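Long-range contact in glucose-6-phosphate isomerase (Plasmodium falciparum, PDB 3QKI), which probably interconverts alpha-D-glucose 6-phosphate and beta-D-fructose 6-phosphate, an early step of glycolysis: residues 110-123 and 128-140. Sequence-based numbering, arbitrary orientation. Where two conformers were deposited one is given.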
loop_
_atom_site.group_PDB
_atom_site.type_symbol
_atom_site.label_atom_id
_atom_site.label_comp_id
_atom_site.label_asym_id
_atom_site.label_seq_id
_atom_site.Cartn_x
_atom_site.Cartn_y
_atom_site.Cartn_z
ATOM N N SER A 110 -16.311 8.157 -26.007
ATOM C CA SER A 110 -17.285 8.490 -24.989
ATOM C C SER A 110 -16.760 7.932 -23.665
ATOM O O SER A 110 -15.871 7.080 -23.655
ATOM C CB SER A 110 -18.639 7.883 -25.332
ATOM O OG SER A 110 -19.156 8.472 -26.511
ATOM N N VAL A 111 -17.293 8.433 -22.555
ATOM C CA VAL A 111 -16.909 8.042 -21.182
ATOM C C VAL A 111 -18.243 7.760 -20.493
ATOM O O VAL A 111 -18.934 8.685 -20.041
ATOM C CB VAL A 111 -16.096 9.166 -20.499
ATOM C CG1 VAL A 111 -15.842 8.833 -19.031
ATOM C CG2 VAL A 111 -14.768 9.414 -21.237
ATOM N N LEU A 112 -18.632 6.481 -20.471
ATOM C CA LEU A 112 -19.977 6.118 -20.002
ATOM C C LEU A 112 -20.050 5.040 -18.936
ATOM O O LEU A 112 -21.031 4.280 -18.890
ATOM C CB LEU A 112 -20.876 5.787 -21.210
ATOM C CG LEU A 112 -21.347 6.949 -22.084
ATOM C CD1 LEU A 112 -21.933 6.434 -23.406
ATOM C CD2 LEU A 112 -22.316 7.851 -21.333
ATOM N N HIS A 113 -19.093 5.039 -18.001
ATOM C CA HIS A 113 -19.172 4.125 -16.865
ATOM C C HIS A 113 -20.444 4.397 -16.009
ATOM O O HIS A 113 -20.985 3.477 -15.412
ATOM C CB HIS A 113 -17.897 4.177 -16.018
ATOM C CG HIS A 113 -17.505 5.556 -15.622
ATOM N ND1 HIS A 113 -16.713 6.341 -16.448
ATOM C CD2 HIS A 113 -17.827 6.256 -14.519
ATOM C CE1 HIS A 113 -16.586 7.497 -15.820
ATOM N NE2 HIS A 113 -17.234 7.491 -14.649
ATOM N N THR A 114 -20.941 5.643 -16.001
ATOM C CA THR A 114 -22.170 6.007 -15.284
ATOM C C THR A 114 -23.408 5.273 -15.841
ATOM O O THR A 114 -24.332 5.018 -15.083
ATOM C CB THR A 114 -22.392 7.539 -15.263
ATOM O OG1 THR A 114 -22.374 8.037 -16.608
ATOM C CG2 THR A 114 -21.362 8.260 -14.437
ATOM N N ALA A 115 -23.404 4.901 -17.139
ATOM C CA ALA A 115 -24.520 4.180 -17.773
ATOM C C ALA A 115 -24.640 2.754 -17.245
ATOM O O ALA A 115 -25.743 2.192 -17.252
ATOM C CB ALA A 115 -24.348 4.163 -19.292
ATOM N N LEU A 116 -23.508 2.171 -16.748
ATOM C CA LEU A 116 -23.456 0.804 -16.217
ATOM C C LEU A 116 -24.391 0.558 -15.034
ATOM O O LEU A 116 -24.837 -0.572 -14.818
ATOM C CB LEU A 116 -22.022 0.422 -15.812
ATOM C CG LEU A 116 -20.996 0.416 -16.945
ATOM C CD1 LEU A 116 -19.576 0.387 -16.387
ATOM C CD2 LEU A 116 -21.250 -0.718 -17.935
ATOM N N ARG A 117 -24.661 1.592 -14.272
ATOM C CA ARG A 117 -25.484 1.471 -13.075
ATOM C C ARG A 117 -26.866 2.137 -13.165
ATOM O O ARG A 117 -27.551 2.207 -12.152
ATOM C CB ARG A 117 -24.704 1.911 -11.824
ATOM C CG ARG A 117 -24.013 3.255 -11.983
ATOM C CD ARG A 117 -22.524 3.101 -12.245
ATOM N NE ARG A 117 -21.869 4.332 -11.807
ATOM C CZ ARG A 117 -20.560 4.520 -11.722
ATOM N NH1 ARG A 117 -19.717 3.548 -12.065
ATOM N NH2 ARG A 117 -20.083 5.671 -11.276
ATOM N N ILE A 118 -27.298 2.589 -14.361
ATOM C CA ILE A 118 -28.650 3.150 -14.520
ATOM C C ILE A 118 -29.627 1.934 -14.358
ATOM O O ILE A 118 -29.406 0.904 -15.004
ATOM C CB ILE A 118 -28.825 3.903 -15.867
ATOM C CG1 ILE A 118 -27.950 5.169 -15.893
ATOM C CG2 ILE A 118 -30.319 4.250 -16.127
ATOM C CD1 ILE A 118 -27.808 5.850 -17.302
ATOM N N PRO A 119 -30.607 1.989 -13.422
ATOM C CA PRO A 119 -31.511 0.828 -13.237
ATOM C C PRO A 119 -32.467 0.632 -14.411
ATOM O O PRO A 119 -32.704 1.566 -15.176
ATOM C CB PRO A 119 -32.238 1.137 -11.924
ATOM C CG PRO A 119 -32.219 2.620 -11.813
ATOM C CD PRO A 119 -30.999 3.126 -12.556
ATOM N N ILE A 120 -32.980 -0.594 -14.560
ATOM C CA ILE A 120 -33.882 -1.025 -15.626
ATOM C C ILE A 120 -35.107 -0.122 -15.825
ATOM O O ILE A 120 -35.470 0.140 -16.962
ATOM C CB ILE A 120 -34.226 -2.549 -15.535
ATOM C CG1 ILE A 120 -34.833 -3.086 -16.849
ATOM C CG2 ILE A 120 -35.128 -2.871 -14.341
ATOM C CD1 ILE A 120 -33.895 -3.635 -17.784
ATOM N N GLU A 121 -35.692 0.402 -14.751
ATOM C CA GLU A 121 -36.878 1.261 -14.859
ATOM C C GLU A 121 -36.623 2.597 -15.598
ATOM O O GLU A 121 -37.574 3.261 -16.030
ATOM C CB GLU A 121 -37.547 1.455 -13.485
ATOM C CG GLU A 121 -36.649 2.076 -12.430
ATOM C CD GLU A 121 -35.830 1.146 -11.546
ATOM O OE1 GLU A 121 -35.641 -0.049 -11.893
ATOM O OE2 GLU A 121 -35.353 1.648 -10.498
ATOM N N LYS A 122 -35.327 2.957 -15.780
ATOM C CA LYS A 122 -34.903 4.178 -16.455
ATOM C C LYS A 122 -34.306 3.892 -17.846
ATOM O O LYS A 122 -33.758 4.804 -18.465
ATOM C CB LYS A 122 -33.884 4.948 -15.582
ATOM C CG LYS A 122 -34.418 5.424 -14.253
ATOM C CD LYS A 122 -33.380 6.288 -13.529
ATOM C CE LYS A 122 -33.844 6.652 -12.140
ATOM N NZ LYS A 122 -33.056 7.765 -11.546
ATOM N N ILE A 123 -34.424 2.636 -18.348
ATOM C CA ILE A 123 -33.893 2.198 -19.654
ATOM C C ILE A 123 -34.320 3.107 -20.820
ATOM O O ILE A 123 -33.541 3.296 -21.755
ATOM C CB ILE A 123 -34.193 0.694 -19.948
ATOM C CG1 ILE A 123 -33.308 0.143 -21.085
ATOM C CG2 ILE A 123 -35.723 0.434 -20.195
ATOM C CD1 ILE A 123 -33.077 -1.374 -21.076
ATOM N N ILE A 128 -29.359 6.463 -23.790
ATOM C CA ILE A 128 -28.147 7.072 -24.330
ATOM C C ILE A 128 -27.942 6.370 -25.660
ATOM O O ILE A 128 -27.671 5.159 -25.707
ATOM C CB ILE A 128 -26.900 6.954 -23.391
ATOM C CG1 ILE A 128 -27.132 7.617 -22.013
ATOM C CG2 ILE A 128 -25.624 7.503 -24.082
ATOM C CD1 ILE A 128 -26.215 7.094 -20.898
ATOM N N ILE A 129 -28.104 7.137 -26.738
ATOM C CA ILE A 129 -27.978 6.653 -28.105
ATOM C C ILE A 129 -26.552 6.854 -28.655
ATOM O O ILE A 129 -26.112 7.982 -28.853
ATOM C CB ILE A 129 -29.067 7.303 -29.006
ATOM C CG1 ILE A 129 -30.493 7.321 -28.358
ATOM C CG2 ILE A 129 -29.046 6.717 -30.414
ATOM C CD1 ILE A 129 -31.146 5.943 -28.011
ATOM N N ILE A 130 -25.842 5.748 -28.867
ATOM C CA ILE A 130 -24.503 5.688 -29.439
ATOM C C ILE A 130 -24.652 4.765 -30.645
ATOM O O ILE A 130 -25.162 3.650 -30.495
ATOM C CB ILE A 130 -23.444 5.135 -28.433
ATOM C CG1 ILE A 130 -23.311 5.984 -27.123
ATOM C CG2 ILE A 130 -22.096 4.828 -29.100
ATOM C CD1 ILE A 130 -22.632 7.350 -27.224
ATOM N N ASP A 131 -24.250 5.241 -31.837
ATOM C CA ASP A 131 -24.342 4.534 -33.130
ATOM C C ASP A 131 -25.744 3.956 -33.361
ATOM O O ASP A 131 -25.887 2.755 -33.630
ATOM C CB ASP A 131 -23.229 3.473 -33.275
ATOM C CG ASP A 131 -21.819 4.032 -33.117
ATOM O OD1 ASP A 131 -21.524 5.091 -33.728
ATOM O OD2 ASP A 131 -21.006 3.403 -32.396
ATOM N N ASN A 132 -26.773 4.843 -33.221
ATOM C CA ASN A 132 -28.204 4.553 -33.370
ATOM C C ASN A 132 -28.720 3.336 -32.569
ATOM O O ASN A 132 -29.602 2.595 -33.024
ATOM C CB ASN A 132 -28.670 4.594 -34.848
ATOM C CG ASN A 132 -27.980 3.618 -35.762
ATOM O OD1 ASN A 132 -28.318 2.431 -35.807
ATOM N ND2 ASN A 132 -26.987 4.099 -36.500
ATOM N N LYS A 133 -28.189 3.157 -31.339
ATOM C CA LYS A 133 -28.562 2.078 -30.422
ATOM C C LYS A 133 -28.543 2.596 -28.979
ATOM O O LYS A 133 -27.578 3.277 -28.597
ATOM C CB LYS A 133 -27.607 0.875 -30.606
ATOM C CG LYS A 133 -27.767 -0.279 -29.610
ATOM N N ASN A 134 -29.602 2.281 -28.179
ATOM C CA ASN A 134 -29.652 2.657 -26.763
ATOM C C ASN A 134 -28.695 1.728 -26.017
ATOM O O ASN A 134 -28.993 0.543 -25.861
ATOM C CB ASN A 134 -31.074 2.561 -26.175
ATOM C CG ASN A 134 -31.167 2.881 -24.692
ATOM O OD1 ASN A 134 -30.242 3.436 -24.081
ATOM N ND2 ASN A 134 -32.306 2.578 -24.081
ATOM N N VAL A 135 -27.532 2.263 -25.585
ATOM C CA VAL A 135 -26.496 1.502 -24.881
ATOM C C VAL A 135 -26.996 0.814 -23.607
ATOM O O VAL A 135 -26.442 -0.223 -23.236
ATOM C CB VAL A 135 -25.154 2.269 -24.662
ATOM C CG1 VAL A 135 -24.522 2.647 -25.984
ATOM C CG2 VAL A 135 -25.331 3.490 -23.769
ATOM N N LEU A 136 -28.098 1.339 -22.988
ATOM C CA LEU A 136 -28.693 0.751 -21.784
ATOM C C LEU A 136 -29.268 -0.642 -22.044
ATOM O O LEU A 136 -29.355 -1.454 -21.124
ATOM C CB LEU A 136 -29.715 1.691 -21.142
ATOM C CG LEU A 136 -29.197 3.038 -20.633
ATOM C CD1 LEU A 136 -30.286 3.771 -19.879
ATOM C CD2 LEU A 136 -27.976 2.864 -19.700
ATOM N N GLU A 137 -29.622 -0.933 -23.315
ATOM C CA GLU A 137 -30.102 -2.244 -23.715
ATOM C C GLU A 137 -28.951 -3.262 -23.670
ATOM O O GLU A 137 -29.155 -4.393 -23.251
ATOM C CB GLU A 137 -30.723 -2.191 -25.111
ATOM C CG GLU A 137 -32.006 -1.370 -25.128
ATOM C CD GLU A 137 -33.304 -2.077 -24.771
ATOM O OE1 GLU A 137 -33.278 -3.293 -24.461
ATOM O OE2 GLU A 137 -34.359 -1.401 -24.809
ATOM N N ASP A 138 -27.738 -2.847 -24.064
ATOM C CA ASP A 138 -26.541 -3.683 -24.006
ATOM C C ASP A 138 -26.152 -3.891 -22.537
ATOM O O ASP A 138 -25.821 -5.015 -22.161
ATOM C CB ASP A 138 -25.379 -3.011 -24.749
ATOM C CG ASP A 138 -25.525 -2.959 -26.255
ATOM O OD1 ASP A 138 -25.805 -4.011 -26.856
ATOM O OD2 ASP A 138 -25.305 -1.873 -26.834
ATOM N N VAL A 139 -26.211 -2.813 -21.721
ATOM C CA VAL A 139 -25.876 -2.814 -20.288
ATOM C C VAL A 139 -26.767 -3.843 -19.586
ATOM O O VAL A 139 -26.262 -4.751 -18.910
ATOM C CB VAL A 139 -26.000 -1.397 -19.655
ATOM C CG1 VAL A 139 -25.972 -1.454 -18.122
ATOM C CG2 VAL A 139 -24.919 -0.453 -20.181
ATOM N N HIS A 140 -28.091 -3.705 -19.767
ATOM C CA HIS A 140 -29.031 -4.637 -19.163
ATOM C C HIS A 140 -29.053 -6.058 -19.714
ATOM O O HIS A 140 -29.373 -6.975 -18.967
ATOM C CB HIS A 140 -30.405 -4.017 -18.962
ATOM C CG HIS A 140 -30.365 -2.993 -17.890
ATOM N ND1 HIS A 140 -30.387 -3.351 -16.556
ATOM C CD2 HIS A 140 -30.242 -1.654 -17.983
ATOM C CE1 HIS A 140 -30.317 -2.218 -15.879
ATOM N NE2 HIS A 140 -30.224 -1.168 -16.697
#
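Ile-128 drives its CD1 methyl against Ala-115 CB at 3.8 Å, while its CG2 branch meets Leu-112 CD1; the two longer side chains slide past one another in opposite directions. Ile-130 instead reaches Leu-112 tip to tip, CD1 to CD1, and the same methyl lies beside Ser-110 OG, a hydroxyl hydrogen-bonded to Gly-100 O. Next, Asn-134 ties together three separate points of the backbone. With CG anti to the backbone N (chi1 177°), its ND2 donates to Ile-123 O at 2.7 Å, the acceptor lying near the amide plane. Its OD1 accepts from Ile-128 N and Leu-136 N, which approach from opposite faces of the carboxamide, so three bonds fix the rotation of the group. In the first turn of the helix, Leu-136 splits its methyls: CD1 packs on Ile-118 CG2 at 3.8 Å, and CD2 touches both Ile-118 CD1 and Ala-115 CB and comes closest to Ala-115 O. The side chains of Ile-123 and Leu-136 pass each other pointing in opposite directions, Ile-123 CG1 near Leu-136 CB, and Ile-123 CD1 touches the carboxylate carbon of Glu-137. Val-139 CG1 rests 3.6 Å from Leu-116 O. Finally, the imidazole of His-140 donates from NE2 to Ile-118 O at 2.8 Å, with an N-H...O angle of 140° and the acceptor close to the ring plane. Ile-120 CD1 sits over one face, 3.9 Å from the ring centroid and 27° off its normal, a CH-pi contact. Thus a beta-hairpin leads into helix 135-154 through an Asn N-cap, the Asn-134 OD1 to Leu-136 N bond being the capping bond, and segment 110-123, mostly loop with a 3-10 turn at 120-122, is folded against both.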